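PDB 3U4J: NAD-dependent aldehyde dehydrogenase from Sinorhizobium meliloti, which probably oxidises aldehydes to the corresponding acids with NAD or NADP as acceptor, and binds calcium. Local coordinates for residues A[77-80]-A[81-84]; A[107-110]-A[111-115]; A[252-255]-A[256-260]; A[319-322]-A[323-327]; A[453-456]-A[457-460]. All blocks are in the same frame, centred on the assembly; numbering follows the deposited sequence.

Contact 1. Residues A[77-80]-A[81-84]; sequences GPWP and RMSG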
# COMPACT_ATOMS: atom_id res chain seq x y z
N GLY A 77 20.05 -23.95 -0.18
CA GLY A 77 20.59 -23.36 1.05
C GLY A 77 19.49 -22.71 1.87
O GLY A 77 18.35 -22.65 1.43
N PRO A 78 19.82 -22.25 3.08
CA PRO A 78 18.79 -21.74 3.99
C PRO A 78 18.29 -20.30 3.73
O PRO A 78 17.20 -19.95 4.18
CB PRO A 78 19.49 -21.84 5.36
CG PRO A 78 20.93 -21.63 5.02
CD PRO A 78 21.08 -22.49 3.79
N TRP A 79 19.05 -19.48 2.99
CA TRP A 79 18.74 -18.03 2.88
C TRP A 79 17.30 -17.70 2.48
O TRP A 79 16.61 -16.98 3.22
CB TRP A 79 19.77 -17.31 1.99
CG TRP A 79 19.61 -15.81 1.87
CD1 TRP A 79 19.11 -15.13 0.81
CD2 TRP A 79 20.00 -14.83 2.84
NE1 TRP A 79 19.16 -13.77 1.05
CE2 TRP A 79 19.71 -13.57 2.30
CE3 TRP A 79 20.57 -14.90 4.12
CZ2 TRP A 79 19.96 -12.37 3.00
CZ3 TRP A 79 20.83 -13.72 4.81
CH2 TRP A 79 20.52 -12.47 4.25
N PRO A 80 16.81 -18.24 1.34
CA PRO A 80 15.47 -17.83 0.99
C PRO A 80 14.41 -18.43 1.89
O PRO A 80 13.32 -17.90 1.92
CB PRO A 80 15.30 -18.33 -0.46
CG PRO A 80 16.20 -19.45 -0.56
CD PRO A 80 17.40 -19.10 0.29
N ARG A 81 14.74 -19.50 2.63
CA ARG A 81 13.81 -20.15 3.55
C ARG A 81 13.81 -19.52 4.97
O ARG A 81 12.94 -19.81 5.79
CB ARG A 81 14.08 -21.68 3.62
CG ARG A 81 13.33 -22.45 2.49
CD ARG A 81 13.94 -23.81 2.15
NE ARG A 81 15.19 -23.63 1.39
CZ ARG A 81 15.24 -23.25 0.11
NH1 ARG A 81 14.12 -23.04 -0.58
NH2 ARG A 81 16.42 -23.08 -0.49
N MSE A 82 14.78 -18.65 5.23
CA MSE A 82 14.82 -17.88 6.47
C MSE A 82 13.66 -16.87 6.59
O MSE A 82 13.09 -16.47 5.60
CB MSE A 82 16.13 -17.11 6.54
CG MSE A 82 17.28 -17.92 7.06
SE MSE A 82 18.87 -16.77 6.97
CE MSE A 82 20.18 -18.03 7.72
N SER A 83 13.32 -16.44 7.80
CA SER A 83 12.31 -15.37 7.93
C SER A 83 12.95 -14.07 7.43
O SER A 83 14.19 -13.97 7.35
CB SER A 83 11.88 -15.18 9.38
OG SER A 83 13.00 -14.84 10.19
N GLY A 84 12.11 -13.10 7.08
CA GLY A 84 12.58 -11.76 6.81
C GLY A 84 13.40 -11.22 7.98
O GLY A 84 14.46 -10.62 7.79

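Contact 2. Residues A[107-110]-A[111-115]; sequences LIES and LEVGK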
# COMPACT_ATOMS: atom_id res chain seq x y z
N LEU A 107 39.26 4.86 2.07
CA LEU A 107 40.60 4.92 1.46
C LEU A 107 40.70 4.06 0.18
O LEU A 107 41.24 4.51 -0.84
CB LEU A 107 41.69 4.57 2.48
CG LEU A 107 43.14 4.59 1.92
CD1 LEU A 107 43.55 6.00 1.37
CD2 LEU A 107 44.13 4.10 2.96
N ILE A 108 40.19 2.84 0.22
CA ILE A 108 40.14 1.98 -0.97
C ILE A 108 39.44 2.73 -2.13
O ILE A 108 40.00 2.86 -3.21
CB ILE A 108 39.46 0.62 -0.68
CG1 ILE A 108 40.24 -0.15 0.38
CG2 ILE A 108 39.35 -0.27 -1.97
CD1 ILE A 108 39.55 -1.49 0.73
N GLU A 109 38.24 3.27 -1.87
CA GLU A 109 37.44 3.91 -2.91
C GLU A 109 38.21 5.08 -3.47
O GLU A 109 38.22 5.29 -4.67
CB GLU A 109 36.11 4.49 -2.36
CG GLU A 109 34.93 3.55 -2.22
CD GLU A 109 34.34 3.00 -3.52
OE1 GLU A 109 33.23 3.44 -3.94
OE2 GLU A 109 34.97 2.09 -4.07
N SER A 110 38.83 5.86 -2.59
CA SER A 110 39.58 7.05 -2.99
C SER A 110 40.74 6.68 -3.93
O SER A 110 40.92 7.28 -5.02
CB SER A 110 40.12 7.77 -1.75
OG SER A 110 40.81 8.95 -2.12
N LEU A 111 41.52 5.70 -3.50
CA LEU A 111 42.68 5.27 -4.27
C LEU A 111 42.30 4.67 -5.63
O LEU A 111 42.97 4.94 -6.63
CB LEU A 111 43.48 4.26 -3.45
CG LEU A 111 44.29 4.82 -2.27
CD1 LEU A 111 44.91 3.65 -1.43
CD2 LEU A 111 45.35 5.76 -2.78
N GLU A 112 41.26 3.83 -5.67
CA GLU A 112 40.92 3.12 -6.89
C GLU A 112 40.11 3.99 -7.84
O GLU A 112 40.26 3.89 -9.05
CB GLU A 112 40.15 1.82 -6.60
CG GLU A 112 40.95 0.83 -5.76
CD GLU A 112 40.24 -0.50 -5.54
OE1 GLU A 112 39.11 -0.71 -6.04
OE2 GLU A 112 40.84 -1.35 -4.86
N VAL A 113 39.22 4.81 -7.29
CA VAL A 113 38.34 5.61 -8.12
C VAL A 113 38.94 7.00 -8.43
O VAL A 113 38.61 7.57 -9.44
CB VAL A 113 36.91 5.78 -7.48
CG1 VAL A 113 36.01 6.70 -8.33
CG2 VAL A 113 36.24 4.43 -7.25
N GLY A 114 39.81 7.53 -7.57
CA GLY A 114 40.24 8.93 -7.68
C GLY A 114 39.25 9.89 -7.03
O GLY A 114 39.26 11.08 -7.31
N LYS A 115 38.41 9.35 -6.17
CA LYS A 115 37.37 10.09 -5.47
C LYS A 115 38.00 10.81 -4.29
O LYS A 115 38.79 10.20 -3.55
CB LYS A 115 36.36 9.05 -4.94
CG LYS A 115 34.99 9.51 -4.57
CD LYS A 115 34.18 8.29 -4.06
CE LYS A 115 33.68 7.41 -5.21
NZ LYS A 115 32.58 8.06 -5.98
O HOH W 1 36.83 0.08 -4.92

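Contact 3. Residues A[252-255]-A[256-260]; sequences VGTK and LGEIA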
# COMPACT_ATOMS: atom_id res chain seq x y z
N VAL A 252 26.52 -0.32 -23.42
CA VAL A 252 26.74 -1.63 -22.80
C VAL A 252 25.43 -2.24 -22.29
O VAL A 252 25.19 -3.45 -22.46
CB VAL A 252 27.83 -1.58 -21.67
CG1 VAL A 252 27.95 -2.94 -20.94
CG2 VAL A 252 29.19 -1.20 -22.27
N GLY A 253 24.57 -1.42 -21.69
CA GLY A 253 23.27 -1.91 -21.21
C GLY A 253 22.36 -2.45 -22.30
O GLY A 253 21.69 -3.47 -22.12
N THR A 254 22.31 -1.76 -23.43
CA THR A 254 21.48 -2.19 -24.54
C THR A 254 21.98 -3.56 -25.03
O THR A 254 21.19 -4.49 -25.22
CB THR A 254 21.49 -1.18 -25.71
OG1 THR A 254 22.82 -1.09 -26.19
CG2 THR A 254 21.05 0.22 -25.26
N LYS A 255 23.30 -3.70 -25.19
CA LYS A 255 23.87 -4.97 -25.62
C LYS A 255 23.54 -6.11 -24.64
O LYS A 255 23.13 -7.18 -25.07
CB LYS A 255 25.39 -4.85 -25.81
CG LYS A 255 26.11 -6.18 -26.15
CD LYS A 255 27.62 -5.96 -26.42
CE LYS A 255 27.88 -5.33 -27.82
NZ LYS A 255 27.55 -3.86 -27.93
N LEU A 256 23.72 -5.87 -23.34
CA LEU A 256 23.36 -6.89 -22.34
C LEU A 256 21.88 -7.17 -22.31
O LEU A 256 21.49 -8.30 -22.12
CB LEU A 256 23.85 -6.53 -20.94
CG LEU A 256 25.37 -6.63 -20.77
CD1 LEU A 256 25.66 -6.27 -19.34
CD2 LEU A 256 25.92 -8.04 -21.07
N GLY A 257 21.08 -6.12 -22.49
CA GLY A 257 19.64 -6.25 -22.62
C GLY A 257 19.26 -7.17 -23.78
O GLY A 257 18.46 -8.08 -23.62
N GLU A 258 19.85 -6.96 -24.96
CA GLU A 258 19.47 -7.81 -26.10
C GLU A 258 19.81 -9.27 -25.84
O GLU A 258 19.01 -10.17 -26.15
CB GLU A 258 20.15 -7.36 -27.39
CG GLU A 258 20.22 -5.85 -27.58
CD GLU A 258 21.05 -5.47 -28.79
OE1 GLU A 258 20.98 -6.20 -29.81
OE2 GLU A 258 21.74 -4.43 -28.73
N ILE A 259 20.98 -9.51 -25.25
CA ILE A 259 21.42 -10.89 -24.97
C ILE A 259 20.47 -11.55 -23.98
O ILE A 259 19.99 -12.68 -24.20
CB ILE A 259 22.86 -10.91 -24.40
CG1 ILE A 259 23.85 -10.51 -25.50
CG2 ILE A 259 23.17 -12.29 -23.79
CD1 ILE A 259 25.22 -10.06 -24.98
N ALA A 260 20.17 -10.83 -22.89
CA ALA A 260 19.23 -11.31 -21.87
C ALA A 260 17.86 -11.58 -22.41
O ALA A 260 17.18 -12.52 -21.97
CB ALA A 260 19.15 -10.32 -20.65

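Contact 4. Residues A[319-322]-A[323-327]; sequences ALME and RLLDI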
# COMPACT_ATOMS: atom_id res chain seq x y z
N ALA A 319 23.79 37.13 -13.70
CA ALA A 319 24.00 37.09 -12.26
C ALA A 319 24.38 35.67 -11.80
O ALA A 319 25.19 35.51 -10.88
CB ALA A 319 22.77 37.60 -11.51
N LEU A 320 23.81 34.66 -12.46
CA LEU A 320 24.04 33.27 -12.05
C LEU A 320 25.44 32.85 -12.50
O LEU A 320 26.18 32.30 -11.71
CB LEU A 320 22.98 32.32 -12.63
CG LEU A 320 23.07 30.86 -12.17
CD1 LEU A 320 22.50 30.71 -10.74
CD2 LEU A 320 22.28 29.99 -13.11
N MSE A 321 25.78 33.14 -13.75
CA MSE A 321 27.11 32.85 -14.31
C MSE A 321 28.25 33.45 -13.49
O MSE A 321 29.23 32.77 -13.19
CB MSE A 321 27.19 33.33 -15.77
CG MSE A 321 28.41 32.82 -16.54
SE MSE A 321 28.55 30.82 -16.51
CE MSE A 321 27.16 30.39 -17.82
N GLU A 322 28.11 34.72 -13.10
CA GLU A 322 29.10 35.41 -12.25
C GLU A 322 29.34 34.65 -10.92
O GLU A 322 30.47 34.51 -10.46
CB GLU A 322 28.59 36.84 -11.99
CG GLU A 322 29.58 37.86 -11.50
CD GLU A 322 28.94 39.26 -11.40
OE1 GLU A 322 28.47 39.79 -12.45
OE2 GLU A 322 28.88 39.82 -10.28
N ARG A 323 28.26 34.17 -10.31
CA ARG A 323 28.37 33.41 -9.05
C ARG A 323 28.97 32.01 -9.29
O ARG A 323 29.83 31.56 -8.53
CB ARG A 323 27.00 33.34 -8.36
CG ARG A 323 26.72 34.60 -7.54
CD ARG A 323 25.25 34.90 -7.27
NE ARG A 323 25.12 36.36 -7.19
CZ ARG A 323 24.06 37.03 -6.75
NH1 ARG A 323 22.99 36.40 -6.30
NH2 ARG A 323 24.10 38.36 -6.75
N LEU A 324 28.51 31.36 -10.36
CA LEU A 324 29.00 30.03 -10.73
C LEU A 324 30.50 30.04 -11.03
O LEU A 324 31.24 29.19 -10.58
CB LEU A 324 28.24 29.50 -11.92
CG LEU A 324 28.81 28.19 -12.50
CD1 LEU A 324 28.71 27.03 -11.48
CD2 LEU A 324 28.11 27.86 -13.78
N LEU A 325 30.95 31.04 -11.79
CA LEU A 325 32.37 31.13 -12.14
C LEU A 325 33.24 31.46 -10.94
O LEU A 325 34.37 30.96 -10.83
CB LEU A 325 32.59 32.11 -13.29
CG LEU A 325 31.96 31.71 -14.62
CD1 LEU A 325 32.12 32.89 -15.58
CD2 LEU A 325 32.59 30.45 -15.22
N ASP A 326 32.73 32.27 -10.03
CA ASP A 326 33.47 32.55 -8.81
C ASP A 326 33.71 31.27 -7.99
O ASP A 326 34.82 31.04 -7.49
CB ASP A 326 32.75 33.61 -7.96
CG ASP A 326 33.66 34.20 -6.89
OD1 ASP A 326 34.78 34.65 -7.24
OD2 ASP A 326 33.27 34.21 -5.70
N ILE A 327 32.68 30.44 -7.86
CA ILE A 327 32.85 29.16 -7.16
C ILE A 327 33.85 28.29 -7.94
O ILE A 327 34.76 27.71 -7.35
CB ILE A 327 31.49 28.41 -6.94
CG1 ILE A 327 30.63 29.18 -5.91
CG2 ILE A 327 31.72 27.00 -6.44
CD1 ILE A 327 29.10 28.87 -5.95

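Contact 5. Residues A[453-456]-A[457-460]; sequences RCWI and NSVI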
# COMPACT_ATOMS: atom_id res chain seq x y z
N ARG A 453 14.33 10.79 -11.64
CA ARG A 453 14.96 11.26 -10.41
C ARG A 453 14.95 12.78 -10.50
O ARG A 453 15.73 13.36 -11.27
CB ARG A 453 16.40 10.72 -10.27
CG ARG A 453 16.50 9.19 -10.26
CD ARG A 453 17.94 8.69 -10.23
NE ARG A 453 18.61 8.92 -8.93
CZ ARG A 453 19.76 8.35 -8.58
NH1 ARG A 453 20.33 7.47 -9.39
NH2 ARG A 453 20.33 8.60 -7.40
N CYS A 454 14.05 13.41 -9.75
CA CYS A 454 13.85 14.84 -9.88
C CYS A 454 14.13 15.53 -8.58
O CYS A 454 14.00 14.91 -7.51
CB CYS A 454 12.40 15.10 -10.31
SG CYS A 454 12.14 14.73 -12.05
N TRP A 455 14.53 16.80 -8.67
CA TRP A 455 14.82 17.60 -7.49
C TRP A 455 14.23 19.00 -7.70
O TRP A 455 14.23 19.51 -8.84
CB TRP A 455 16.32 17.79 -7.30
CG TRP A 455 17.05 16.70 -6.68
CD1 TRP A 455 17.42 16.61 -5.38
CD2 TRP A 455 17.52 15.52 -7.33
NE1 TRP A 455 18.13 15.44 -5.17
CE2 TRP A 455 18.20 14.75 -6.35
CE3 TRP A 455 17.44 15.03 -8.64
CZ2 TRP A 455 18.78 13.50 -6.64
CZ3 TRP A 455 18.04 13.80 -8.93
CH2 TRP A 455 18.70 13.05 -7.93
N ILE A 456 13.73 19.59 -6.63
CA ILE A 456 13.38 21.01 -6.65
C ILE A 456 14.31 21.74 -5.68
O ILE A 456 14.44 21.31 -4.52
CB ILE A 456 11.86 21.28 -6.30
CG1 ILE A 456 10.97 20.84 -7.47
CG2 ILE A 456 11.62 22.81 -6.01
CD1 ILE A 456 9.48 20.87 -7.19
N ASN A 457 14.98 22.80 -6.14
CA ASN A 457 15.86 23.60 -5.26
C ASN A 457 16.95 22.78 -4.57
O ASN A 457 17.31 23.01 -3.40
CB ASN A 457 15.03 24.39 -4.23
CG ASN A 457 14.09 25.40 -4.88
OD1 ASN A 457 12.99 25.69 -4.36
ND2 ASN A 457 14.50 25.94 -6.02
N SER A 458 17.45 21.79 -5.30
CA SER A 458 18.43 20.88 -4.76
C SER A 458 18.97 20.05 -5.93
O SER A 458 18.48 20.15 -7.06
CB SER A 458 17.80 19.98 -3.67
OG SER A 458 16.55 19.48 -4.11
N VAL A 459 20.00 19.25 -5.68
CA VAL A 459 20.58 18.42 -6.73
C VAL A 459 21.42 17.34 -6.03
O VAL A 459 21.87 17.53 -4.89
CB VAL A 459 21.44 19.27 -7.71
CG1 VAL A 459 22.69 19.83 -7.01
CG2 VAL A 459 21.84 18.46 -8.94
N ILE A 460 21.59 16.21 -6.72
CA ILE A 460 22.46 15.08 -6.30
C ILE A 460 21.93 14.31 -5.08
O ILE A 460 21.77 13.07 -5.15
CB ILE A 460 23.95 15.49 -6.05
CG1 ILE A 460 24.61 16.17 -7.27
CG2 ILE A 460 24.77 14.29 -5.54
CD1 ILE A 460 24.65 15.33 -8.58

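Contact 1. Residues A[77-80]-A[81-84]
Gly77 and Arg81 close a turn in the loop between helix 60-75 and helix 84-100, the arginine reaching back to grip the glycine carbonyl. Arg81 NH2 donates to Gly77 O at 2.8 Å; the donor lies in the carbonyl plane, while the oxygen is tilted 21° from the guanidinium plane. Arg81 NE adds a weak bond to Gly77 O at 3.3 Å. NH2 is shared with Phe74 O, work for which a long side chain with several N-H groups is well suited. A bend at chi3 (-74°) turns the guanidinium so that one face lies over Pro80, with NH2 3.6 Å from Pro80 CG. Arg81 also touches Asp151 of the second subunit.

In the backbone, Pro78 O accepts weak bonds from both Arg81 N and Met82 N. Met82 N has a straighter bond to Trp79 O at 3.2 Å, entering from above the carbonyl plane. Trp79 O also takes Arg87 NH1. Proline suits positions 78 and 80, because it kinks the chain and brings no N-H that needs an acceptor. The selenium of Met82, a selenomethionine, sits obliquely to the Trp79 indole, 3.8 Å from Trp79 CE3, a Met-aromatic contact; the polar NE1 of that ring donates to Ile186 O. Ser83 is the N-cap of helix 84-100: its OG caps a backbone N just beyond Gly84, and its own N-H is taken by Glu86 OE2, a capping box.

Trp79 and Met82 rest on Pro217 of a nearby loop and on Leu90 of helix 84-100, while Arg81 ties the turn back to Phe74 of helix 60-75.

Contact 2. Residues A[107-110]-A[111-115]
Residues 107-110 meet 111-115 along the last turns of helix 102-113 and at its C-terminal end, a local and largely buried contact in which Ser110 ties down the chain as it leaves the helix. The helical bonds run to the end: Leu111 N to Leu107 O, Glu112 N to Ile108 O, Val113 N to Glu109 O and, more bent, Gly114 N to Ser110 O. Gly114 has positive phi (83°), where a CB would collide with the preceding carbonyl, so glycine fits the exit. Beyond it, Ser110 OG, trans to the backbone N and beside the carbonyl carbon (chi1 -178°), points on toward Lys115 O and donates to it at 2.8 Å, nearly along the C=O axis. With an alanine here, Lys115 O would probably lose its hydroxyl partner and the chain after the helix would be less firmly fixed.

On the apolar flank the Leu107 and Leu111 side chains cross, CD1 of Leu107 3.9 Å from CG of Leu111, and the Leu111 side chain lies about 4 Å from that of Leu17, a residue of the calcium site. Glu112 lies alongside Ile108, its OE2 3.4 Å from Ile108 CG2. A water bridges the carboxylates, donating to Glu109 OE2 at 2.9 Å and to Glu112 OE1 at 2.7 Å. Glu109 also accepts from Thr203 OG1 and Phe175 N, and Glu112 from Gly202 N. So many donors around these buried acids would probably favour their charged forms despite their closeness.

Contact 3. Residues A[252-255]-A[256-260]
Val252 and Leu256 stand one turn apart on helix 250-261, the crossover of the beta-alpha-beta unit formed with strands 243-247 and 266-270. Their methyl groups meet loosely, Val252 CG1 to Leu256 CD1 at 4.3 Å, while Leu256 N donates to Val252 O at 3.0 Å. The next turn repeats the pattern with Lys255 and Ile259, which lie side by side: the aliphatic part of the lysine does the touching, its CG 4.1 Å from Ile259 CD1. Lysine fits because its methylenes can cover the isoleucine on an exposed flank. Ile259 CG1, set beside its own backbone N (chi1 -69°), also rests 3.4 Å from Lys255 O.

Gly253 and Gly257 make the helix slim. Gly257 N reaches Gly253 O at 2.7 Å, and a CB on Gly257 would sit tightly against that same oxygen.

The apolar side of the helix is positioned by its neighbours. Val252 and Leu256 pack on Phe246 of strand 243-247. Leu256 and Ile259 meet Ala236 of helix 231-237, helix against helix, where the small alanine admits the branched side chains. Thr254 and Glu258, by contrast, face the third subunit, both touching its Ala261, and Glu258 OE1 has a long, weak ion pair with Arg262 of that chain. Thr254 OG1 lies between its backbone N and carbonyl carbon (chi1 62°), from where it is hydrogen-bonded to Arg251 O.

Contact 4. Residues A[319-322]-A[323-327]
A chi1 of -168° starts the Met321 side chain on the side of its carbonyl carbon, and two further bends, chi2 55° and chi3 76°, curl it over the following turn toward Leu324 and Leu325. The residue is a selenomethionine. Its CG lies 3.8 Å from Leu325 CD1, and its selenium bridges the two leucines, 4.0 Å from Leu325 CG and 4.1 Å from Leu324 CD2. A long, unbranched, flexible chain suits this place, since it can hook across neighbours three and four residues on without needing a polar partner. Leu325 also presses against the helix itself, its CG 3.3 Å from Met321 O.

The backbone holds these groups in step. Leu324 N donates to Leu320 O at 2.9 Å and Leu325 N to Met321 O at 2.8 Å, both bonds nearly straight. Arg323 N makes a weaker one to Ala319 O at 3.4 Å. On this more exposed flank the Arg323 chain runs past the small Ala319, its CD 3.7 Å from Ala319 O, and continues to a long, weak ion pair with Asp286. Asp326 turns its carboxylate to Arg329 and Lys330, salt bridges farther along the same helix.

Leu320 sits on Leu310 and Val312, Leu324 on Leu408 and Met321 on Thr410. Helix 317-330 is thus amphipathic, its apolar side laid on parallel strands 307-313 and 407-413, the packing of a layered alpha/beta domain.

Contact 5. Residues A[453-456]-A[457-460]
Strand 453-456 ends in a reversal of the chain, and Trp455 lies against the returning segment 457-460 as its flat inner wall. The indole has the peptide between Val459 and Ile460 over one face: Ile460 N stands 3.7 Å above the ring plane, offset toward the rim. Ser458 comes to the ring edge instead, its OG in plane and 3.3 Å from Trp455 CD1. Farther round, Trp455 CZ2 lies 3.4 Å from Ile460 O, while at the root of the side chain CB is 3.2 Å from Ser458 O. A broad ring suits a place where residues 459-460 are met by its face and Ser458 by its edge, and its NE1 donates to Asp461 O just beyond.

Within the fold, strand 453-456 runs parallel to strand 431-435, and it also forms a parallel ladder with a strand of the third subunit, so the sheet continues through the tetramer interface. The Trp455 ring also meets His495 of that subunit, their planes at about 25°. If Trp455 were an alanine, the Val459-Ile460 peptide would probably lose the ring beneath it, Asp461 O its indole donor and His495 of the third subunit its ring partner.

The chain turns at Asn457, whose left-handed helical backbone (phi 56°) asparagine tolerates better than most residues. Ser458 then holds the turn closed: chi1 of 45° places OG between N and the carbonyl carbon, the crowded position, from which it donates to Ile456 O at 2.8 Å, approaching from above the carbonyl plane.

How the contacts relate
The five contacts follow one another along the chain in numerical order, and none touches another. Contacts 1 and 4 mark opposite sides of the chain's centre, about 55 Å apart between their own centres. Contact 3 lies on the helix linking strands 243-247 and 266-270 of one sheet, contact 4 on a helix packed against the second sheet, and contact 5 at the end of a strand of that second sheet, about 20 Å from contact 4 between centres. Contacts 2 and 5 lie nearer the middle than 1 and 4, their nearest atoms about 10 Å apart. Contacts 1 and 5 both touch the second subunit, and 3, 4 and 5 reach the third, so several of these local contacts lie at or beside subunit interfaces of the tetramer.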